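Local coordinates for protein inorganic pyrophosphatase (Neisseria gonorrhoeae, PDB 5TEA) that probably catalyses the magnesium-dependent hydrolysis of inorganic pyrophosphate to two phosphate ions, working as a homohexamer, at residues G24-N30 with V93-V99; N30-A34 with P88-G92; L83-Q87 with P119-N125; I143-N148 with T159-W164. One frame throughout, in Å; residues are numbered along the deposited sequence.

How the contacts relate
Long-range contacts often build a fold by nesting and crossing, and this chain does both. From the N terminus, strand 25-32 makes contact 1 with the beginning of strand 94-107, closing a loop of 62 residues. Contact 2 is nested inside that loop and shares Asn-30 with it, joining the end of strand 25-32 to the approach to strand 94-107. Contact 3 crosses both, joining the loop after strand 80-83 to the loop after strand 110-119; Leu-83, Leu-89 and Leu-95 meet where the three adjoin. Contact 4 follows in series, closing a short loop between helix 137-149 and strand 159-165, which reaches the same sheet through strand 94-107.

Contact 1: residues G24-N30 with V93-V99; sequences GIINVVN and VFLEARV
An antiparallel ladder sets residues 25-29 against 98-94, the axes of strands 25-30 and 94-99 approaching to 4.5 Å with 136° between their N-to-C directions. Ile-26 with Ala-97 and Val-28 with Leu-95 are hydrogen-bonded pairs: N to O is 2.9 Å from Ile-26 to Ala-97 and 2.8 Å in return, and 2.9 Å both ways between Val-28 and Leu-95. Val-99 N donates to Gly-24 O (2.9 Å) and Asn-30 N to Val-93 O (3.0 Å). On the buried face Ile-26 (p, t) brings CD1 to 3.6 Å from Val-99 CG2, Val-28 (t) sets CG2 3.9 Å from Ala-97 CB, and Leu-95 (p, t) places CD2 4.0 Å from Val-28 CB. On the other face Ile-25 (m, m) lays CD1 over the guanidinium of Arg-98 (t, t, m), while Val-29 (t) rests CG2 3.8 Å from CB of Phe-94 (chi1 p). Asn-27 (m) gives ND2 to Thr-17 O; a water donates to its OD1 (2.9 Å) and weakly to Glu-96 OE2 (3.4 Å). Gly-24, at positive phi, and Ile-25 both face Asp-20 in a G1 bulge. Phe-94 and Leu-95 also pair in a parallel ladder with a strand of a neighbouring subunit, extending the central mixed sheet of this pyrophosphatase.

Contact 2: residues N30-A34 with P88-G92; sequences NEIPA and PLATG
A strand end stapled to an extended loop, close to the predicted substrate-binding residues Tyr-65 and Lys-39, makes up this contact. Strand 25-32 finishes in a classic beta bulge, where Glu-31 (phi/psi -106/-41) and Ile-32 both face Tyr-65 on strand 64-67. Residues 88-91 stay extended and Gly-92 turns to 104/-10, a conformation that calls for glycine; CA atoms approach at Glu-31 and Thr-91 (4.7 Å) and at Ala-34 and Pro-88 (5.0 Å). Gly-92 N donates to Asn-30 O at 2.9 Å, prolonging the strand pairing past its regular end. With chi1 t and chi2 at 59°, Asn-30 directs its amide into the loop, ND2 bonding to Ala-90 O at 3.1 Å. Glu-31 points its CA-to-CB bond away, and its OE1 accepts from Trp-42 N. Further along 30-34, Pro-33 meets Pro-88, CB to CB at 4.0 Å, while Ala-34 CB lies 4.4 Å from Pro-88 CB; both prolines are C-gamma exo. Asn-64 OD1 accepts from the backbone N of both Ala-34 and Leu-89, bridging the two segments from strand 64-67. Thr-91, in the m rotamer, supplies the shortest link: OG1 donates to Glu-31 O at 2.6 Å.

Contact 3: residues L83-Q87 with P119-N125; sequences LVTEQ and PADDRNN
Neither segment pairs its backbone with the other: the nearest CA atoms are 7.5 Å apart at Leu-83 and Pro-119, and 8.5 Å at Glu-86 and Asn-124. Residues 83-85 run extended from the end of strand 80-83, then Glu-86 bends to -73/-40. Residues 119-125 leave strand 110-119, curve away and turn at 122-125. Pro-119, C-gamma exo, fills the gap near the sheet, its CD 4.1 Å from Leu-83 CD1 and 3.6 Å from Val-84 O, with its CG 3.8 Å from Thr-85 CG2. Asp-122 OD1 closes an Asx turn on Asn-124 N (2.9 Å) and, accepting Asn-125 N as well (3.1 Å), completes an Asx motif. Asn-124 OD1 accepts from Ala-57 N of one neighbouring subunit and Gln-142 NE2 of another, and Asn-125 OD1 from Ala-128 N. Glu-86 (m, p) takes both asparagine amides, OE1 from Asn-124 ND2 (t) at 2.8 Å and OE2 from Asn-125 ND2 (p) at 3.2 Å. One water accepts from Glu-86 N (3.0 Å) and donates to its OE1 (2.8 Å) and weakly to Asp-122 OD2 (3.5 Å), beside the like-charged pair Glu-86 OE1 and Asp-122 OD2 (3.9 Å). A second accepts from Gln-87 NE2 (2.6 Å) and Asn-124 ND2 (2.9 Å).

Contact 4: residues I143-N148 with T159-W164; sequences IEFHFN and TKVESW
Helix 143-148 lies against strand 159-164 with 143° between their N-to-C directions, the axes closing to 7.2 Å; the CA atoms come nearest at Asn-148 and Lys-160, 5.1 Å apart. Three direct hydrogen bonds hold them. Asn-148 (chi1 m) accepts twice: OD1 from Val-161 N at 2.8 Å, and its backbone O from Thr-159 OG1 (p) at 2.9 Å. Glu-144, extended with chi1 and chi2 t, takes the indole NE1 of Trp-164 (m) on OE1 at 2.9 Å. One water adds a four-way bridge, donating to Glu-144 OE2 (3.1 Å) and Val-161 O (2.7 Å) and accepting from Asn-148 ND2 (2.8 Å) and Lys-160 NZ (2.7 Å). Apolar contacts complete the interface: Ile-143 CG2 at the ring edge of Trp-164, 3.7 Å from CH2, and Phe-147 CB 4.0 Å from Val-161 CG2. The Phe-147 side chain is about 4 Å from those of Tyr-65 and Tyr-150, predicted substrate-binding residues, so this packing adjoins the probable active site. Helix 137-149 thereby packs against the main sheet, Phe-147 reaching Leu-82 of strand 80-83 and Met-103 of strand 94-107, the strand alongside 159-165.

Contact 1: residues G24-N30 with V93-V99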
loop_
_atom_site.group_PDB
_atom_site.type_symbol
_atom_site.label_atom_id
_atom_site.label_comp_id
_atom_site.label_asym_id
_atom_site.label_seq_id
_atom_site.Cartn_x
_atom_site.Cartn_y
_atom_site.Cartn_z
ATOM N N GLY B 24 -4.376 24.232 24.860
ATOM C CA GLY B 24 -4.799 23.611 23.622
ATOM C C GLY B 24 -3.896 22.520 23.102
ATOM O O GLY B 24 -4.042 22.117 21.946
ATOM N N ILE B 25 -2.960 22.033 23.904
ATOM C CA ILE B 25 -2.090 20.923 23.517
ATOM C C ILE B 25 -2.405 19.789 24.477
ATOM O O ILE B 25 -2.054 19.863 25.657
ATOM C CB ILE B 25 -0.599 21.297 23.569
ATOM C CG1 ILE B 25 -0.346 22.598 22.809
ATOM C CG2 ILE B 25 0.272 20.147 22.986
ATOM C CD1 ILE B 25 -0.624 22.504 21.345
ATOM N N ILE B 26 -3.088 18.747 23.986
ATOM C CA ILE B 26 -3.564 17.662 24.834
ATOM C C ILE B 26 -2.887 16.356 24.427
ATOM O O ILE B 26 -2.256 16.260 23.375
ATOM C CB ILE B 26 -5.089 17.508 24.758
ATOM C CG1 ILE B 26 -5.488 17.079 23.338
ATOM C CG2 ILE B 26 -5.764 18.810 25.225
ATOM C CD1 ILE B 26 -6.962 16.843 23.155
ATOM N N ASN B 27 -3.075 15.325 25.258
ATOM C CA ASN B 27 -2.563 13.993 24.954
ATOM C C ASN B 27 -3.667 13.177 24.296
ATOM O O ASN B 27 -4.806 13.169 24.775
ATOM C CB ASN B 27 -2.052 13.294 26.221
ATOM C CG ASN B 27 -0.856 14.006 26.837
ATOM O OD1 ASN B 27 -0.006 14.525 26.123
ATOM N ND2 ASN B 27 -0.800 14.052 28.161
ATOM N N VAL B 28 -3.327 12.496 23.204
ATOM C CA VAL B 28 -4.273 11.694 22.433
ATOM C C VAL B 28 -3.667 10.318 22.216
ATOM O O VAL B 28 -2.471 10.198 21.931
ATOM C CB VAL B 28 -4.611 12.371 21.080
ATOM C CG1 VAL B 28 -5.391 11.426 20.170
ATOM C CG2 VAL B 28 -5.428 13.632 21.350
ATOM N N VAL B 29 -4.478 9.276 22.397
ATOM C CA VAL B 29 -4.087 7.907 22.086
ATOM C C VAL B 29 -4.824 7.483 20.820
ATOM O O VAL B 29 -6.055 7.573 20.756
ATOM C CB VAL B 29 -4.388 6.960 23.266
ATOM C CG1 VAL B 29 -4.176 5.498 22.863
ATOM C CG2 VAL B 29 -3.507 7.313 24.463
ATOM N N ASN B 30 -4.080 7.027 19.804
ATOM C CA ASN B 30 -4.695 6.667 18.530
ATOM C C ASN B 30 -5.216 5.238 18.578
ATOM O O ASN B 30 -4.497 4.316 18.998
ATOM C CB ASN B 30 -3.713 6.810 17.363
ATOM C CG ASN B 30 -4.412 6.740 16.008
ATOM O OD1 ASN B 30 -5.296 7.544 15.716
ATOM N ND2 ASN B 30 -4.018 5.777 15.177
ATOM N N VAL B 93 -0.151 4.238 19.373
ATOM C CA VAL B 93 0.791 5.303 19.705
ATOM C C VAL B 93 0.013 6.476 20.282
ATOM O O VAL B 93 -1.143 6.723 19.929
ATOM C CB VAL B 93 1.633 5.747 18.486
ATOM C CG1 VAL B 93 2.362 4.560 17.861
ATOM C CG2 VAL B 93 0.775 6.470 17.465
ATOM N N PHE B 94 0.641 7.195 21.207
ATOM C CA PHE B 94 0.052 8.411 21.740
ATOM C C PHE B 94 0.901 9.599 21.310
ATOM O O PHE B 94 2.057 9.444 20.910
ATOM C CB PHE B 94 -0.082 8.355 23.264
ATOM C CG PHE B 94 1.202 8.635 24.006
ATOM C CD1 PHE B 94 2.107 7.614 24.266
ATOM C CD2 PHE B 94 1.498 9.911 24.450
ATOM C CE1 PHE B 94 3.290 7.865 24.950
ATOM C CE2 PHE B 94 2.693 10.170 25.127
ATOM C CZ PHE B 94 3.574 9.145 25.383
ATOM N N LEU B 95 0.308 10.791 21.376
ATOM C CA LEU B 95 0.987 11.997 20.917
ATOM C C LEU B 95 0.413 13.220 21.619
ATOM O O LEU B 95 -0.732 13.221 22.081
ATOM C CB LEU B 95 0.855 12.176 19.403
ATOM C CG LEU B 95 -0.535 12.594 18.877
ATOM C CD1 LEU B 95 -0.382 13.252 17.511
ATOM C CD2 LEU B 95 -1.473 11.392 18.768
ATOM N N GLU B 96 1.224 14.267 21.674
ATOM C CA GLU B 96 0.724 15.595 21.984
ATOM C C GLU B 96 0.080 16.165 20.732
ATOM O O GLU B 96 0.681 16.148 19.647
ATOM C CB GLU B 96 1.866 16.489 22.476
ATOM C CG GLU B 96 2.471 15.948 23.756
ATOM C CD GLU B 96 3.461 16.907 24.402
ATOM O OE1 GLU B 96 3.664 18.004 23.848
ATOM O OE2 GLU B 96 4.034 16.554 25.455
ATOM N N ALA B 97 -1.149 16.654 20.873
ATOM C CA ALA B 97 -1.931 17.098 19.730
ATOM C C ALA B 97 -2.538 18.463 20.006
ATOM O O ALA B 97 -2.941 18.755 21.134
ATOM C CB ALA B 97 -3.041 16.096 19.395
ATOM N N ARG B 98 -2.631 19.284 18.967
ATOM C CA ARG B 98 -3.273 20.586 19.103
ATOM C C ARG B 98 -4.769 20.432 18.861
ATOM O O ARG B 98 -5.177 19.800 17.882
ATOM C CB ARG B 98 -2.676 21.603 18.125
ATOM C CG ARG B 98 -3.535 22.855 17.931
ATOM C CD ARG B 98 -2.902 23.849 16.958
ATOM N NE ARG B 98 -1.783 24.566 17.561
ATOM C CZ ARG B 98 -1.893 25.658 18.315
ATOM N NH1 ARG B 98 -3.080 26.194 18.573
ATOM N NH2 ARG B 98 -0.804 26.222 18.812
ATOM N N VAL B 99 -5.574 21.001 19.762
ATOM C CA VAL B 99 -7.031 21.059 19.622
ATOM C C VAL B 99 -7.378 22.167 18.628
ATOM O O VAL B 99 -7.043 23.334 18.861
ATOM C CB VAL B 99 -7.692 21.344 20.979
ATOM C CG1 VAL B 99 -9.218 21.534 20.825
ATOM C CG2 VAL B 99 -7.361 20.270 21.996
HETATM O O HOH W 1 2.701 13.730 26.674
#

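Contact 2: residues N30-A34 with P88-G92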
loop_
_atom_site.group_PDB
_atom_site.type_symbol
_atom_site.label_atom_id
_atom_site.label_comp_id
_atom_site.label_asym_id
_atom_site.label_seq_id
_atom_site.Cartn_x
_atom_site.Cartn_y
_atom_site.Cartn_z
ATOM N N ASN B 30 -4.080 7.027 19.804
ATOM C CA ASN B 30 -4.695 6.667 18.530
ATOM C C ASN B 30 -5.216 5.238 18.578
ATOM O O ASN B 30 -4.497 4.316 18.998
ATOM C CB ASN B 30 -3.713 6.810 17.363
ATOM C CG ASN B 30 -4.412 6.740 16.008
ATOM O OD1 ASN B 30 -5.296 7.544 15.716
ATOM N ND2 ASN B 30 -4.018 5.777 15.177
ATOM N N GLU B 31 -6.462 5.047 18.139
ATOM C CA GLU B 31 -7.036 3.699 18.052
ATOM C C GLU B 31 -7.148 3.167 16.632
ATOM O O GLU B 31 -6.912 1.978 16.410
ATOM C CB GLU B 31 -8.429 3.658 18.693
ATOM C CG GLU B 31 -8.452 3.990 20.178
ATOM C CD GLU B 31 -9.817 4.453 20.642
ATOM O OE1 GLU B 31 -10.401 3.786 21.513
ATOM O OE2 GLU B 31 -10.302 5.495 20.142
ATOM N N ILE B 32 -7.548 3.997 15.665
ATOM C CA ILE B 32 -7.875 3.536 14.323
ATOM C C ILE B 32 -7.100 4.364 13.310
ATOM O O ILE B 32 -7.255 5.587 13.270
ATOM C CB ILE B 32 -9.378 3.648 14.014
ATOM C CG1 ILE B 32 -10.220 2.885 15.040
ATOM C CG2 ILE B 32 -9.644 3.081 12.607
ATOM C CD1 ILE B 32 -11.759 3.125 14.864
ATOM N N PRO B 33 -6.302 3.752 12.439
ATOM C CA PRO B 33 -5.699 4.507 11.329
ATOM C C PRO B 33 -6.753 5.027 10.364
ATOM O O PRO B 33 -7.726 4.337 10.044
ATOM C CB PRO B 33 -4.812 3.466 10.635
ATOM C CG PRO B 33 -4.675 2.322 11.634
ATOM C CD PRO B 33 -5.953 2.320 12.388
ATOM N N ALA B 34 -6.540 6.249 9.881
ATOM C CA ALA B 34 -7.358 6.761 8.790
ATOM C C ALA B 34 -7.363 5.763 7.642
ATOM O O ALA B 34 -6.337 5.157 7.337
ATOM C CB ALA B 34 -6.802 8.093 8.287
ATOM N N PRO B 88 -1.724 7.857 7.451
ATOM C CA PRO B 88 -2.369 7.245 8.628
ATOM C C PRO B 88 -1.398 6.946 9.766
ATOM O O PRO B 88 -0.236 6.579 9.553
ATOM C CB PRO B 88 -2.984 5.950 8.067
ATOM C CG PRO B 88 -3.146 6.200 6.610
ATOM C CD PRO B 88 -2.010 7.113 6.210
ATOM N N LEU B 89 -1.897 7.111 10.988
ATOM C CA LEU B 89 -1.179 6.753 12.201
ATOM C C LEU B 89 -1.562 5.352 12.673
ATOM O O LEU B 89 -2.726 4.957 12.588
ATOM C CB LEU B 89 -1.491 7.794 13.284
ATOM C CG LEU B 89 -0.546 7.941 14.465
ATOM C CD1 LEU B 89 0.866 8.200 13.972
ATOM C CD2 LEU B 89 -1.027 9.062 15.404
ATOM N N ALA B 90 -0.582 4.600 13.180
ATOM C CA ALA B 90 -0.849 3.243 13.656
ATOM C C ALA B 90 -1.602 3.223 14.989
ATOM O O ALA B 90 -1.470 4.123 15.826
ATOM C CB ALA B 90 0.459 2.464 13.811
ATOM N N THR B 91 -2.370 2.153 15.193
ATOM C CA THR B 91 -3.012 1.901 16.484
ATOM C C THR B 91 -1.973 1.819 17.594
ATOM O O THR B 91 -0.955 1.139 17.457
ATOM C CB THR B 91 -3.799 0.579 16.446
ATOM O OG1 THR B 91 -4.845 0.640 15.470
ATOM C CG2 THR B 91 -4.372 0.226 17.830
ATOM N N GLY B 92 -2.233 2.497 18.709
ATOM C CA GLY B 92 -1.479 2.263 19.920
ATOM C C GLY B 92 -0.448 3.317 20.257
ATOM O O GLY B 92 0.104 3.269 21.359
#

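Contact 3: residues L83-Q87 with P119-N125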
loop_
_atom_site.group_PDB
_atom_site.type_symbol
_atom_site.label_atom_id
_atom_site.label_comp_id
_atom_site.label_asym_id
_atom_site.label_seq_id
_atom_site.Cartn_x
_atom_site.Cartn_y
_atom_site.Cartn_z
ATOM N N LEU B 83 -8.223 12.823 14.580
ATOM C CA LEU B 83 -6.860 13.312 14.423
ATOM C C LEU B 83 -6.515 13.307 12.943
ATOM O O LEU B 83 -6.468 12.239 12.318
ATOM C CB LEU B 83 -5.877 12.445 15.208
ATOM C CG LEU B 83 -4.402 12.844 15.066
ATOM C CD1 LEU B 83 -4.128 14.113 15.873
ATOM C CD2 LEU B 83 -3.499 11.697 15.508
ATOM N N VAL B 84 -6.283 14.489 12.388
ATOM C CA VAL B 84 -6.087 14.664 10.952
ATOM C C VAL B 84 -4.593 14.666 10.650
ATOM O O VAL B 84 -3.840 15.469 11.203
ATOM C CB VAL B 84 -6.754 15.956 10.459
ATOM C CG1 VAL B 84 -6.454 16.202 8.975
ATOM C CG2 VAL B 84 -8.275 15.901 10.740
ATOM N N THR B 85 -4.161 13.756 9.779
ATOM C CA THR B 85 -2.787 13.698 9.302
ATOM C C THR B 85 -2.810 13.420 7.806
ATOM O O THR B 85 -3.808 12.945 7.262
ATOM C CB THR B 85 -1.954 12.583 9.978
ATOM O OG1 THR B 85 -2.559 11.312 9.715
ATOM C CG2 THR B 85 -1.824 12.785 11.492
ATOM N N GLU B 86 -1.678 13.670 7.151
ATOM C CA GLU B 86 -1.569 13.323 5.734
ATOM C C GLU B 86 -1.456 11.811 5.536
ATOM O O GLU B 86 -2.052 11.257 4.602
ATOM C CB GLU B 86 -0.371 14.048 5.104
ATOM C CG GLU B 86 -0.631 15.517 4.723
ATOM C CD GLU B 86 -0.318 16.542 5.833
ATOM O OE1 GLU B 86 0.721 16.420 6.537
ATOM O OE2 GLU B 86 -1.123 17.495 5.983
ATOM N N GLN B 87 -0.698 11.126 6.394
ATOM C CA GLN B 87 -0.535 9.690 6.313
ATOM C C GLN B 87 -1.076 9.016 7.575
ATOM O O GLN B 87 -0.917 9.550 8.679
ATOM C CB GLN B 87 0.952 9.337 6.103
ATOM C CG GLN B 87 1.515 9.801 4.738
ATOM C CD GLN B 87 2.094 11.219 4.741
ATOM O OE1 GLN B 87 2.491 11.749 5.784
ATOM N NE2 GLN B 87 2.159 11.832 3.558
ATOM N N PRO B 119 -1.480 16.725 15.015
ATOM C CA PRO B 119 -0.259 16.607 15.825
ATOM C C PRO B 119 0.267 17.992 16.173
ATOM O O PRO B 119 0.220 18.916 15.353
ATOM C CB PRO B 119 0.713 15.857 14.905
ATOM C CG PRO B 119 -0.180 15.137 13.917
ATOM C CD PRO B 119 -1.321 16.093 13.692
ATOM N N ALA B 120 0.754 18.134 17.410
ATOM C CA ALA B 120 1.180 19.457 17.873
ATOM C C ALA B 120 2.453 19.920 17.176
ATOM O O ALA B 120 2.683 21.126 17.052
ATOM C CB ALA B 120 1.383 19.460 19.389
ATOM N N ASP B 121 3.267 18.986 16.698
ATOM C CA ASP B 121 4.535 19.279 16.024
ATOM C C ASP B 121 4.460 18.555 14.675
ATOM O O ASP B 121 4.780 17.370 14.586
ATOM C CB ASP B 121 5.706 18.805 16.903
ATOM C CG ASP B 121 7.072 19.214 16.370
ATOM O OD1 ASP B 121 7.173 19.705 15.230
ATOM O OD2 ASP B 121 8.060 19.023 17.108
ATOM N N ASP B 122 4.010 19.260 13.637
ATOM C CA ASP B 122 3.864 18.698 12.288
ATOM C C ASP B 122 4.831 19.423 11.356
ATOM O O ASP B 122 4.533 20.519 10.874
ATOM C CB ASP B 122 2.421 18.832 11.791
ATOM C CG ASP B 122 2.197 18.126 10.445
ATOM O OD1 ASP B 122 3.159 17.936 9.675
ATOM O OD2 ASP B 122 1.057 17.744 10.157
ATOM N N ARG B 123 5.980 18.802 11.085
ATOM C CA ARG B 123 6.968 19.416 10.210
ATOM C C ARG B 123 6.799 18.993 8.763
ATOM O O ARG B 123 7.654 19.317 7.931
ATOM C CB ARG B 123 8.381 19.104 10.720
ATOM C CG ARG B 123 8.542 19.602 12.160
ATOM C CD ARG B 123 9.944 19.541 12.707
ATOM N NE ARG B 123 9.893 19.682 14.163
ATOM C CZ ARG B 123 10.953 19.663 14.965
ATOM N NH1 ARG B 123 12.175 19.514 14.465
ATOM N NH2 ARG B 123 10.785 19.783 16.279
ATOM N N ASN B 124 5.717 18.277 8.444
ATOM C CA ASN B 124 5.411 18.015 7.043
ATOM C C ASN B 124 4.600 19.149 6.421
ATOM O O ASN B 124 4.886 19.574 5.298
ATOM C CB ASN B 124 4.646 16.698 6.897
ATOM C CG ASN B 124 4.376 16.340 5.444
ATOM O OD1 ASN B 124 5.292 16.281 4.620
ATOM N ND2 ASN B 124 3.109 16.108 5.121
ATOM N N ASN B 125 3.577 19.645 7.111
ATOM C CA ASN B 125 2.866 20.817 6.621
ATOM C C ASN B 125 3.260 22.091 7.359
ATOM O O ASN B 125 2.710 23.157 7.068
ATOM C CB ASN B 125 1.346 20.597 6.679
ATOM C CG ASN B 125 0.801 20.430 8.100
ATOM O OD1 ASN B 125 1.340 20.962 9.060
ATOM N ND2 ASN B 125 -0.269 19.667 8.224
HETATM O O HOH W 2 0.643 14.629 8.711
HETATM O O HOH W 3 2.032 14.419 3.067
#

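Contact 4: residues I143-N148 with T159-W164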
loop_
_atom_site.group_PDB
_atom_site.type_symbol
_atom_site.label_atom_id
_atom_site.label_comp_id
_atom_site.label_asym_id
_atom_site.label_seq_id
_atom_site.Cartn_x
_atom_site.Cartn_y
_atom_site.Cartn_z
ATOM N N ILE B 143 -16.092 14.530 6.342
ATOM C CA ILE B 143 -16.162 13.995 7.695
ATOM C C ILE B 143 -17.592 14.054 8.200
ATOM O O ILE B 143 -18.082 13.120 8.841
ATOM C CB ILE B 143 -15.216 14.778 8.630
ATOM C CG1 ILE B 143 -13.753 14.633 8.180
ATOM C CG2 ILE B 143 -15.402 14.315 10.076
ATOM C CD1 ILE B 143 -12.798 15.516 8.964
ATOM N N GLU B 144 -18.276 15.162 7.917
ATOM C CA GLU B 144 -19.672 15.297 8.316
ATOM C C GLU B 144 -20.521 14.218 7.666
ATOM O O GLU B 144 -21.343 13.574 8.329
ATOM C CB GLU B 144 -20.191 16.684 7.947
ATOM C CG GLU B 144 -21.612 16.961 8.439
ATOM C CD GLU B 144 -22.017 18.413 8.265
ATOM O OE1 GLU B 144 -21.147 19.298 8.386
ATOM O OE2 GLU B 144 -23.207 18.671 7.999
ATOM N N PHE B 145 -20.331 14.001 6.362
ATOM C CA PHE B 145 -21.124 12.977 5.687
ATOM C C PHE B 145 -20.863 11.606 6.287
ATOM O O PHE B 145 -21.804 10.824 6.510
ATOM C CB PHE B 145 -20.832 12.960 4.184
ATOM C CG PHE B 145 -21.699 11.975 3.417
ATOM C CD1 PHE B 145 -21.374 10.624 3.378
ATOM C CD2 PHE B 145 -22.845 12.404 2.757
ATOM C CE1 PHE B 145 -22.176 9.722 2.702
ATOM C CE2 PHE B 145 -23.653 11.503 2.065
ATOM C CZ PHE B 145 -23.311 10.161 2.037
ATOM N N HIS B 146 -19.590 11.288 6.530
ATOM C CA HIS B 146 -19.230 10.004 7.114
ATOM C C HIS B 146 -20.005 9.756 8.398
ATOM O O HIS B 146 -20.649 8.716 8.560
ATOM C CB HIS B 146 -17.717 9.929 7.385
ATOM C CG HIS B 146 -17.313 8.686 8.119
ATOM N ND1 HIS B 146 -17.131 7.472 7.489
ATOM C CD2 HIS B 146 -17.133 8.452 9.439
ATOM C CE1 HIS B 146 -16.819 6.554 8.389
ATOM N NE2 HIS B 146 -16.830 7.122 9.583
ATOM N N PHE B 147 -19.931 10.692 9.338
ATOM C CA PHE B 147 -20.531 10.420 10.634
ATOM C C PHE B 147 -22.046 10.523 10.612
ATOM O O PHE B 147 -22.692 9.948 11.488
ATOM C CB PHE B 147 -19.915 11.345 11.703
ATOM C CG PHE B 147 -18.558 10.881 12.140
ATOM C CD1 PHE B 147 -18.432 9.788 12.988
ATOM C CD2 PHE B 147 -17.402 11.480 11.640
ATOM C CE1 PHE B 147 -17.175 9.297 13.362
ATOM C CE2 PHE B 147 -16.136 10.988 12.005
ATOM C CZ PHE B 147 -16.026 9.917 12.877
ATOM N N ASN B 148 -22.624 11.229 9.633
ATOM C CA ASN B 148 -24.075 11.252 9.464
ATOM C C ASN B 148 -24.616 9.954 8.874
ATOM O O ASN B 148 -25.816 9.676 9.008
ATOM C CB ASN B 148 -24.487 12.414 8.544
ATOM C CG ASN B 148 -24.583 13.737 9.286
ATOM O OD1 ASN B 148 -24.722 13.754 10.506
ATOM N ND2 ASN B 148 -24.552 14.848 8.547
ATOM N N THR B 159 -27.644 9.393 14.010
ATOM C CA THR B 159 -26.232 9.708 13.794
ATOM C C THR B 159 -26.248 11.096 13.161
ATOM O O THR B 159 -26.488 11.219 11.957
ATOM C CB THR B 159 -25.513 8.693 12.882
ATOM O OG1 THR B 159 -26.204 8.586 11.621
ATOM C CG2 THR B 159 -25.444 7.312 13.538
ATOM N N LYS B 160 -26.017 12.144 13.953
ATOM C CA LYS B 160 -26.233 13.500 13.460
ATOM C C LYS B 160 -25.138 14.430 13.939
ATOM O O LYS B 160 -24.974 14.633 15.145
ATOM C CB LYS B 160 -27.590 14.051 13.896
ATOM C CG LYS B 160 -27.872 15.456 13.380
ATOM C CD LYS B 160 -27.708 15.520 11.868
ATOM C CE LYS B 160 -28.184 16.860 11.304
ATOM N NZ LYS B 160 -27.934 16.951 9.828
ATOM N N VAL B 161 -24.432 15.030 12.988
ATOM C CA VAL B 161 -23.518 16.130 13.285
ATOM C C VAL B 161 -24.338 17.405 13.432
ATOM O O VAL B 161 -24.977 17.859 12.475
ATOM C CB VAL B 161 -22.455 16.283 12.191
ATOM C CG1 VAL B 161 -21.576 17.508 12.503
ATOM C CG2 VAL B 161 -21.618 14.982 12.055
ATOM N N GLU B 162 -24.331 17.977 14.640
ATOM C CA GLU B 162 -25.188 19.107 14.972
ATOM C C GLU B 162 -24.556 20.442 14.624
ATOM O O GLU B 162 -25.275 21.377 14.254
ATOM C CB GLU B 162 -25.517 19.106 16.465
ATOM C CG GLU B 162 -26.186 17.832 16.947
ATOM C CD GLU B 162 -27.644 17.724 16.517
ATOM O OE1 GLU B 162 -28.127 18.598 15.769
ATOM O OE2 GLU B 162 -28.313 16.760 16.934
ATOM N N SER B 163 -23.233 20.535 14.731
ATOM C CA SER B 163 -22.502 21.766 14.457
ATOM C C SER B 163 -21.018 21.468 14.548
ATOM O O SER B 163 -20.596 20.425 15.057
ATOM C CB SER B 163 -22.861 22.881 15.436
ATOM O OG SER B 163 -22.378 22.579 16.737
ATOM N N TRP B 164 -20.232 22.423 14.063
ATOM C CA TRP B 164 -18.783 22.403 14.172
ATOM C C TRP B 164 -18.386 23.564 15.067
ATOM O O TRP B 164 -18.772 24.706 14.798
ATOM C CB TRP B 164 -18.136 22.529 12.800
ATOM C CG TRP B 164 -18.348 21.325 11.952
ATOM C CD1 TRP B 164 -19.316 21.143 11.017
ATOM C CD2 TRP B 164 -17.555 20.134 11.951
ATOM N NE1 TRP B 164 -19.173 19.907 10.419
ATOM C CE2 TRP B 164 -18.104 19.267 10.981
ATOM C CE3 TRP B 164 -16.440 19.713 12.676
ATOM C CZ2 TRP B 164 -17.574 18.019 10.717
ATOM C CZ3 TRP B 164 -15.911 18.467 12.408
ATOM C CH2 TRP B 164 -16.475 17.636 11.442
HETATM O O HOH W 4 -25.233 17.269 9.841
#